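Local coordinates for protein necrotic enteritis toxin B (Clostridium perfringens, PDB 4I0N) that probably forms pores in host cell membranes, as a secreted bacterial toxin with the alpha-hemolysin fold, at residues F45-D48 / K53-A56; N116-S121 / A225-A230; I170-T175 / N190-K195. All coordinates share one frame; numbering follows the deposited sequence. Where two conformers were deposited one is given.

Contact 1 of 3, residues F45-D48 / K53-A56; sequences FIED and KKTA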
loop_
_atom_site.group_PDB
_atom_site.type_symbol
_atom_site.label_atom_id
_atom_site.label_comp_id
_atom_site.label_asym_id
_atom_site.label_seq_id
_atom_site.Cartn_x
_atom_site.Cartn_y
_atom_site.Cartn_z
ATOM N N PHE A 45 20.553 -2.009 7.976
ATOM C CA PHE A 45 21.205 -0.955 8.761
ATOM C C PHE A 45 22.606 -0.794 8.248
ATOM O O PHE A 45 23.294 -1.803 8.004
ATOM C CB PHE A 45 21.303 -1.364 10.246
ATOM C CG PHE A 45 19.968 -1.496 10.956
ATOM C CD1 PHE A 45 19.455 -0.440 11.712
ATOM C CD2 PHE A 45 19.252 -2.698 10.906
ATOM C CE1 PHE A 45 18.236 -0.570 12.379
ATOM C CE2 PHE A 45 18.029 -2.834 11.588
ATOM C CZ PHE A 45 17.529 -1.771 12.322
ATOM N N ILE A 46 23.054 0.451 8.114
ATOM C CA ILE A 46 24.426 0.703 7.684
ATOM C C ILE A 46 25.143 1.440 8.797
ATOM O O ILE A 46 24.626 2.423 9.327
ATOM C CB ILE A 46 24.512 1.544 6.373
ATOM C CG1 ILE A 46 23.741 0.878 5.226
ATOM C CG2 ILE A 46 25.958 1.748 5.947
ATOM C CD1 ILE A 46 22.478 1.603 4.889
ATOM N N GLU A 47 26.310 0.926 9.167
ATOM C CA GLU A 47 27.216 1.603 10.081
ATOM C C GLU A 47 28.366 2.029 9.185
ATOM O O GLU A 47 29.221 1.205 8.813
ATOM C CB GLU A 47 27.711 0.667 11.195
ATOM C CG GLU A 47 26.617 0.159 12.131
ATOM C CD GLU A 47 26.018 1.246 13.026
ATOM O OE1 GLU A 47 26.597 2.357 13.138
ATOM O OE2 GLU A 47 24.977 0.965 13.648
ATOM N N ASP A 48 28.347 3.315 8.837
ATOM C CA ASP A 48 29.233 3.904 7.845
ATOM C C ASP A 48 30.201 4.871 8.536
ATOM O O ASP A 48 29.777 5.916 9.036
ATOM C CB ASP A 48 28.365 4.633 6.802
ATOM C CG ASP A 48 29.153 5.138 5.602
ATOM O OD1 ASP A 48 30.395 5.057 5.592
ATOM O OD2 ASP A 48 28.497 5.619 4.633
ATOM N N LYS A 53 25.910 10.556 10.069
ATOM C CA LYS A 53 24.684 9.987 10.631
ATOM C C LYS A 53 24.638 8.464 10.407
ATOM O O LYS A 53 25.566 7.890 9.807
ATOM C CB LYS A 53 23.445 10.672 10.039
ATOM C CG LYS A 53 23.357 12.182 10.359
ATOM C CD LYS A 53 22.055 12.819 9.871
ATOM C CE LYS A 53 20.907 12.619 10.856
ATOM N NZ LYS A 53 21.050 13.364 12.150
ATOM N N LYS A 54 23.577 7.820 10.907
ATOM C CA LYS A 54 23.322 6.385 10.682
ATOM C C LYS A 54 22.122 6.299 9.782
ATOM O O LYS A 54 21.229 7.123 9.901
ATOM C CB LYS A 54 22.850 5.683 11.964
ATOM C CG LYS A 54 23.834 5.481 13.021
ATOM C CD LYS A 54 23.340 4.415 13.928
ATOM C CE LYS A 54 22.497 4.921 15.050
ATOM N NZ LYS A 54 22.896 4.135 16.258
ATOM N N THR A 55 22.067 5.264 8.945
ATOM C CA THR A 55 20.952 5.075 8.020
ATOM C C THR A 55 20.442 3.639 8.035
ATOM O O THR A 55 21.215 2.695 8.162
ATOM C CB THR A 55 21.377 5.435 6.570
ATOM O OG1 THR A 55 21.876 6.781 6.548
ATOM C CG2 THR A 55 20.194 5.279 5.579
ATOM N N ALA A 56 19.131 3.476 7.924
ATOM C CA ALA A 56 18.569 2.157 7.674
ATOM C C ALA A 56 17.674 2.266 6.445
ATOM O O ALA A 56 16.870 3.177 6.364
ATOM C CB ALA A 56 17.770 1.687 8.859
HETATM O O HOH W 1 26.103 4.777 9.382
HETATM O O HOH W 2 25.664 3.394 15.668
HETATM O O HOH W 3 22.910 1.551 15.233
#

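Contact 2 of 3, residues N116-S121 / A225-A230; sequences NSIGYS and ALALTA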
loop_
_atom_site.group_PDB
_atom_site.type_symbol
_atom_site.label_atom_id
_atom_site.label_comp_id
_atom_site.label_asym_id
_atom_site.label_seq_id
_atom_site.Cartn_x
_atom_site.Cartn_y
_atom_site.Cartn_z
ATOM N N ASN A 116 10.597 0.431 -8.460
ATOM C CA ASN A 116 11.708 1.393 -8.337
ATOM C C ASN A 116 12.642 0.965 -7.237
ATOM O O ASN A 116 12.421 -0.050 -6.568
ATOM C CB ASN A 116 11.236 2.839 -8.113
ATOM C CG ASN A 116 12.298 3.896 -8.511
ATOM O OD1 ASN A 116 13.363 3.587 -9.080
ATOM N ND2 ASN A 116 11.998 5.148 -8.211
ATOM N N SER A 117 13.753 1.687 -7.131
ATOM C CA SER A 117 14.771 1.343 -6.159
ATOM C C SER A 117 15.216 2.571 -5.398
ATOM O O SER A 117 15.185 3.695 -5.929
ATOM C CB SER A 117 15.976 0.696 -6.834
ATOM O OG SER A 117 16.910 0.288 -5.852
ATOM N N ILE A 118 15.595 2.352 -4.141
ATOM C CA ILE A 118 16.184 3.396 -3.306
ATOM C C ILE A 118 17.568 2.884 -2.934
ATOM O O ILE A 118 17.707 1.758 -2.492
ATOM C CB ILE A 118 15.291 3.722 -2.051
ATOM C CG1 ILE A 118 15.923 4.805 -1.169
ATOM C CG2 ILE A 118 14.926 2.454 -1.255
ATOM C CD1 ILE A 118 14.876 5.520 -0.306
ATOM N N GLY A 119 18.580 3.713 -3.118
ATOM C CA GLY A 119 19.959 3.261 -2.953
ATOM C C GLY A 119 20.696 4.083 -1.912
ATOM O O GLY A 119 20.375 5.263 -1.689
ATOM N N TYR A 120 21.676 3.441 -1.272
ATOM C CA TYR A 120 22.540 4.107 -0.305
ATOM C C TYR A 120 23.961 4.104 -0.841
ATOM O O TYR A 120 24.472 3.065 -1.247
ATOM C CB TYR A 120 22.482 3.407 1.063
ATOM C CG TYR A 120 23.423 4.028 2.070
ATOM C CD1 TYR A 120 22.997 5.073 2.886
ATOM C CD2 TYR A 120 24.740 3.586 2.200
ATOM C CE1 TYR A 120 23.856 5.668 3.802
ATOM C CE2 TYR A 120 25.614 4.182 3.110
ATOM C CZ TYR A 120 25.158 5.220 3.911
ATOM O OH TYR A 120 25.991 5.816 4.825
ATOM N N SER A 121 24.593 5.270 -0.835
ATOM C CA SER A 121 26.004 5.379 -1.188
ATOM C C SER A 121 26.840 5.632 0.050
ATOM O O SER A 121 26.463 6.437 0.903
ATOM C CB SER A 121 26.222 6.525 -2.160
ATOM O OG SER A 121 25.556 6.261 -3.376
ATOM N N ALA A 225 9.229 1.392 0.166
ATOM C CA ALA A 225 10.512 1.389 0.861
ATOM C C ALA A 225 10.908 2.790 1.275
ATOM O O ALA A 225 10.479 3.778 0.666
ATOM C CB ALA A 225 11.600 0.747 -0.009
ATOM N N LEU A 226 11.738 2.881 2.311
ATOM C CA LEU A 226 12.213 4.183 2.712
ATOM C C LEU A 226 13.606 4.131 3.296
ATOM O O LEU A 226 14.146 3.037 3.537
ATOM C CB LEU A 226 11.218 4.829 3.678
ATOM C CG LEU A 226 10.894 4.134 4.984
ATOM C CD1 LEU A 226 12.096 4.179 5.931
ATOM C CD2 LEU A 226 9.695 4.859 5.611
ATOM N N ALA A 227 14.202 5.310 3.491
ATOM C CA ALA A 227 15.478 5.409 4.173
ATOM C C ALA A 227 15.236 6.244 5.421
ATOM O O ALA A 227 14.663 7.347 5.326
ATOM C CB ALA A 227 16.534 6.096 3.278
ATOM N N LEU A 228 15.663 5.722 6.570
ATOM C CA LEU A 228 15.643 6.463 7.832
ATOM C C LEU A 228 17.030 6.896 8.170
ATOM O O LEU A 228 17.990 6.110 8.032
ATOM C CB LEU A 228 15.187 5.582 9.002
ATOM C CG LEU A 228 13.738 5.219 9.216
ATOM C CD1 LEU A 228 13.634 4.305 10.447
ATOM C CD2 LEU A 228 12.931 6.492 9.445
ATOM N N THR A 229 17.145 8.139 8.617
ATOM C CA THR A 229 18.406 8.663 9.097
ATOM C C THR A 229 18.303 8.974 10.598
ATOM O O THR A 229 17.291 9.522 11.051
ATOM C CB THR A 229 18.841 9.874 8.255
ATOM O OG1 THR A 229 17.741 10.783 8.108
ATOM C CG2 THR A 229 19.247 9.400 6.857
ATOM N N ALA A 230 19.345 8.611 11.342
ATOM C CA ALA A 230 19.405 8.781 12.786
ATOM C C ALA A 230 20.744 9.406 13.182
ATOM O O ALA A 230 21.751 9.186 12.508
ATOM C CB ALA A 230 19.265 7.416 13.453
#

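Contact 3 of 3, residues I170-T175 / N190-K195; sequences IKFVET and NQLFMK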
loop_
_atom_site.group_PDB
_atom_site.type_symbol
_atom_site.label_atom_id
_atom_site.label_comp_id
_atom_site.label_asym_id
_atom_site.label_seq_id
_atom_site.Cartn_x
_atom_site.Cartn_y
_atom_site.Cartn_z
ATOM N N ILE A 170 -3.639 4.041 -3.086
ATOM C CA ILE A 170 -3.746 3.224 -4.284
ATOM C C ILE A 170 -5.237 3.246 -4.602
ATOM O O ILE A 170 -6.057 2.601 -3.920
ATOM C CB ILE A 170 -3.148 1.810 -4.096
ATOM C CG1 ILE A 170 -1.615 1.898 -3.980
ATOM C CG2 ILE A 170 -3.550 0.875 -5.267
ATOM C CD1 ILE A 170 -1.120 2.343 -2.623
ATOM N N LYS A 171 -5.578 4.037 -5.618
ATOM C CA LYS A 171 -6.955 4.460 -5.823
ATOM C C LYS A 171 -7.473 3.959 -7.164
ATOM O O LYS A 171 -6.782 3.998 -8.168
ATOM C CB LYS A 171 -7.057 5.999 -5.775
ATOM C CG LYS A 171 -8.478 6.538 -5.870
ATOM C CD LYS A 171 -8.452 8.094 -5.707
ATOM C CE LYS A 171 -9.848 8.728 -5.884
ATOM N NZ LYS A 171 -10.835 8.340 -4.805
ATOM N N PHE A 172 -8.720 3.525 -7.170
ATOM C CA PHE A 172 -9.319 2.971 -8.362
ATOM C C PHE A 172 -9.393 4.048 -9.442
ATOM O O PHE A 172 -9.699 5.230 -9.155
ATOM C CB PHE A 172 -10.725 2.470 -8.023
ATOM C CG PHE A 172 -11.447 1.891 -9.205
ATOM C CD1 PHE A 172 -11.105 0.635 -9.692
ATOM C CD2 PHE A 172 -12.478 2.614 -9.824
ATOM C CE1 PHE A 172 -11.779 0.095 -10.803
ATOM C CE2 PHE A 172 -13.147 2.092 -10.924
ATOM C CZ PHE A 172 -12.797 0.819 -11.409
ATOM N N VAL A 173 -9.116 3.646 -10.676
ATOM C CA VAL A 173 -9.179 4.551 -11.814
ATOM C C VAL A 173 -10.418 4.238 -12.652
ATOM O O VAL A 173 -11.346 5.040 -12.700
ATOM C CB VAL A 173 -7.901 4.455 -12.708
ATOM C CG1 VAL A 173 -8.054 5.328 -13.950
ATOM C CG2 VAL A 173 -6.649 4.894 -11.910
ATOM N N GLU A 174 -10.424 3.083 -13.325
ATOM C CA GLU A 174 -11.529 2.694 -14.223
ATOM C C GLU A 174 -11.419 1.212 -14.546
ATOM O O GLU A 174 -10.325 0.628 -14.478
ATOM C CB GLU A 174 -11.495 3.506 -15.551
ATOM C CG GLU A 174 -10.248 3.234 -16.401
ATOM C CD GLU A 174 -10.233 3.947 -17.745
ATOM O OE1 GLU A 174 -11.172 4.714 -18.044
ATOM O OE2 GLU A 174 -9.265 3.724 -18.511
ATOM N N THR A 175 -12.536 0.600 -14.930
ATOM C CA THR A 175 -12.473 -0.775 -15.425
ATOM C C THR A 175 -11.911 -0.779 -16.852
ATOM O O THR A 175 -11.775 0.269 -17.485
ATOM C CB THR A 175 -13.847 -1.438 -15.392
ATOM O OG1 THR A 175 -14.684 -0.816 -16.360
ATOM C CG2 THR A 175 -14.490 -1.317 -14.006
ATOM N N ASN A 190 -24.871 4.100 -13.393
ATOM C CA ASN A 190 -23.465 3.740 -13.456
ATOM C C ASN A 190 -23.342 2.244 -13.745
ATOM O O ASN A 190 -23.806 1.420 -12.969
ATOM C CB ASN A 190 -22.749 4.071 -12.135
ATOM C CG ASN A 190 -21.243 3.964 -12.261
ATOM O OD1 ASN A 190 -20.734 3.238 -13.130
ATOM N ND2 ASN A 190 -20.513 4.723 -11.440
ATOM N N GLN A 191 -22.727 1.907 -14.873
ATOM C CA GLN A 191 -22.622 0.508 -15.293
ATOM C C GLN A 191 -21.361 -0.193 -14.780
ATOM O O GLN A 191 -21.069 -1.318 -15.187
ATOM C CB GLN A 191 -22.721 0.435 -16.828
ATOM C CG GLN A 191 -24.121 0.759 -17.336
ATOM C CD GLN A 191 -24.122 1.088 -18.797
ATOM O OE1 GLN A 191 -24.393 0.221 -19.641
ATOM N NE2 GLN A 191 -23.789 2.332 -19.122
ATOM N N LEU A 192 -20.623 0.482 -13.898
ATOM C CA LEU A 192 -19.340 0.008 -13.337
ATOM C C LEU A 192 -19.116 -1.516 -13.313
ATOM O O LEU A 192 -18.211 -2.017 -13.988
ATOM C CB LEU A 192 -19.146 0.609 -11.937
ATOM C CG LEU A 192 -17.775 0.599 -11.263
ATOM C CD1 LEU A 192 -16.740 1.258 -12.134
ATOM C CD2 LEU A 192 -17.881 1.302 -9.907
ATOM N N PHE A 193 -19.913 -2.251 -12.536
ATOM C CA PHE A 193 -19.734 -3.707 -12.454
ATOM C C PHE A 193 -20.990 -4.457 -12.840
ATOM O O PHE A 193 -21.227 -5.570 -12.374
ATOM C CB PHE A 193 -19.272 -4.153 -11.051
ATOM C CG PHE A 193 -18.057 -3.407 -10.532
ATOM C CD1 PHE A 193 -16.822 -3.523 -11.169
ATOM C CD2 PHE A 193 -18.153 -2.628 -9.375
ATOM C CE1 PHE A 193 -15.701 -2.856 -10.674
ATOM C CE2 PHE A 193 -17.044 -1.949 -8.880
ATOM C CZ PHE A 193 -15.811 -2.064 -9.536
ATOM N N MET A 194 -21.772 -3.855 -13.725
ATOM C CA MET A 194 -23.027 -4.452 -14.200
ATOM C C MET A 194 -22.754 -5.503 -15.276
ATOM O O MET A 194 -22.225 -5.182 -16.350
ATOM C CB MET A 194 -23.942 -3.342 -14.728
ATOM C CG MET A 194 -25.325 -3.820 -15.210
ATOM S SD MET A 194 -26.252 -2.538 -16.084
ATOM C CE MET A 194 -26.670 -1.423 -14.731
ATOM N N LYS A 195 -23.098 -6.754 -14.992
ATOM C CA LYS A 195 -22.850 -7.858 -15.943
ATOM C C LYS A 195 -23.776 -7.779 -17.160
ATOM O O LYS A 195 -23.320 -7.912 -18.307
ATOM C CB LYS A 195 -22.972 -9.208 -15.226
ATOM C CG LYS A 195 -22.574 -10.437 -16.029
ATOM C CD LYS A 195 -22.586 -11.652 -15.110
ATOM C CE LYS A 195 -22.241 -12.931 -15.856
ATOM N NZ LYS A 195 -21.994 -14.053 -14.893
HETATM O O HOH W 4 -16.922 -2.206 -16.427
#

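Contact 1 of 3, residues F45-D48 / K53-A56
E47 and K54 both turn CG away from their carbonyl carbons and beside the backbone N, and later bends, at chi2 in E47 (-69°) and chi3 in K54 (-89°), lay the two chains side by side, pointing the same way. The K54 methylene CD thus rests 3.8 Å from E47 OE2. The amine does not touch the carboxylate: K54 NZ stays 4.6 Å from E47 OE2, and two waters join them, one on each carboxylate oxygen. The strands beneath belong to an antiparallel beta hairpin, 37-47 with 53-65. F45 and A56 form a non-hydrogen-bonded pair in which the small A56 CB lies 3.9 Å from F45 CD1. At the hydrogen-bonded pair I46-T55, I46 N donates to T55 O at 2.9 Å and 164°, but T55 N makes no return bond to I46 O. Nearer the turn, where the strands part, a water donates to I46 O (2.8 Å) and, at greater length, to K53 O, and accepts from D48 N. H283 NE2 also bonds E47 OE2, while K54 NZ reaches A234 O and K232 O. Opposite charges bridged by water, with further polar partners, would probably keep both residues ionised.

Contact 2 of 3, residues N116-S121 / A225-A230
This contact joins two layers of the alpha-hemolysin fold: strand 113-120, part of a small three-stranded sheet, lies over strand 219-231 of the six-stranded sheet. The small sheet also contains 126-127 and 144-150, and the stretch 129-142 is not modelled. As in soluble relatives of the leukocidin family, this is probably the prestem, the segment that folds against the body of the monomer before it is released to build the barrel of the pore. The short segments 116-120 and 225-230 run in nearly the same direction, 17° apart, and their axes come within 7.7 Å, with no hydrogen bond between them.

One residue, I118, makes the whole connection. Its side chain points toward strand 225-230 and presents two methyls, spaced so that each meets a different alanine. CG1 lies opposite the backbone N (chi1 179°) and the chain runs on extended, which carries CD1 deep to the backbone between L226 and A227. I118 CG2 occupies the crowded position between N and the carbonyl carbon and settles 3.9 Å from A225 CB. The branched, wholly apolar isoleucine suits a site that must fill space without asking for a polar partner. A225 and A227 suit theirs because a single methyl lets the layers come close, and L226, between them, starts off away from I118, its larger side chain packing on S103. Around I118 the surface is completed by N145 and V128, while A225 also touches I147.

Two residues further on, Y120 faces the same way but reaches another neighbour, packing on I46 and T55 and joining its OH to D48 OD2 in a hydrogen bond. At the tip of I118, CD1 stands 3.9 Å from A227 N and 4.0 Å from A227 CB.

Contact 3 of 3, residues I170-T175 / N190-K195
F172 and L192 lie alongside one another with their side chains running in opposing senses, so that the end of the leucine, L192 CD1, comes obliquely to the ring at F172 CE2 (3.9 Å). L192 CD1 also touches T175 CG2 at 3.9 Å, and that CG2 sits in the plane of the F172 ring, at its edge. CG2 also leans across to F193 CE1, threonine and phenylalanine meeting at a slant. F193 in turn lays one ring face over L192 CG, which stands 3.5 Å above the plane and toward the rim. Different atoms of the branched leucine thus serve the two rings, CD1 touching F172 and CG covering a face of F193, and the threonine methyl finishes the apolar patch while its hydroxyl is left to polar partners. The backbone N of E174 lies over a face of F172.

F172 ends strand 165-172, and the partner segment 190-195 is a loop, in a part of the chain consistent with the rim domain of leukocidin-type toxins. The loop is shaped by an Asx turn: N190 OD1 accepts from L192 N at 2.9 Å, the donor tilted 35° from the carbonyl plane. A further turn is closed by M194 N on Q191 O. W81, on strand 76-92, meets both F172 and F193 edge-to-face and also touches L192.

T175 places OG1 between the backbone N and the carbonyl carbon (chi1 68°), which points CG2 into the patch and the oxygen toward a water. That water lies 2.6 Å from T175 OG1 and donates to L192 O at 2.8 Å, and OG1 has weak hydrogen bonds with the backbone N of D177 and of Y179.

Overall arrangement
Contacts 1 and 2 lie on the same side of the chain's centre and both reach the six-stranded sheet, where strands 53-65 and 219-231 are neighbours; D48 OD2 to Y120 OH, a hydrogen bond, ties contact 1 to the small sheet as well. Contact 3 is on the opposite side, its centre about 44 Å from that of contact 1, yet along the chain it is nested inside the loop that contact 2 closes. All three are mostly buried, but waters bridge contact 1, at E47/K54 and the backbone near the turn, and contact 3, at T175. Contact 2, between sheets, is purely apolar; contact 1 relies on a backbone bond, waters and a water-bridged pair of opposite charges; contact 3 packs aromatic and aliphatic groups between a strand end and a loop.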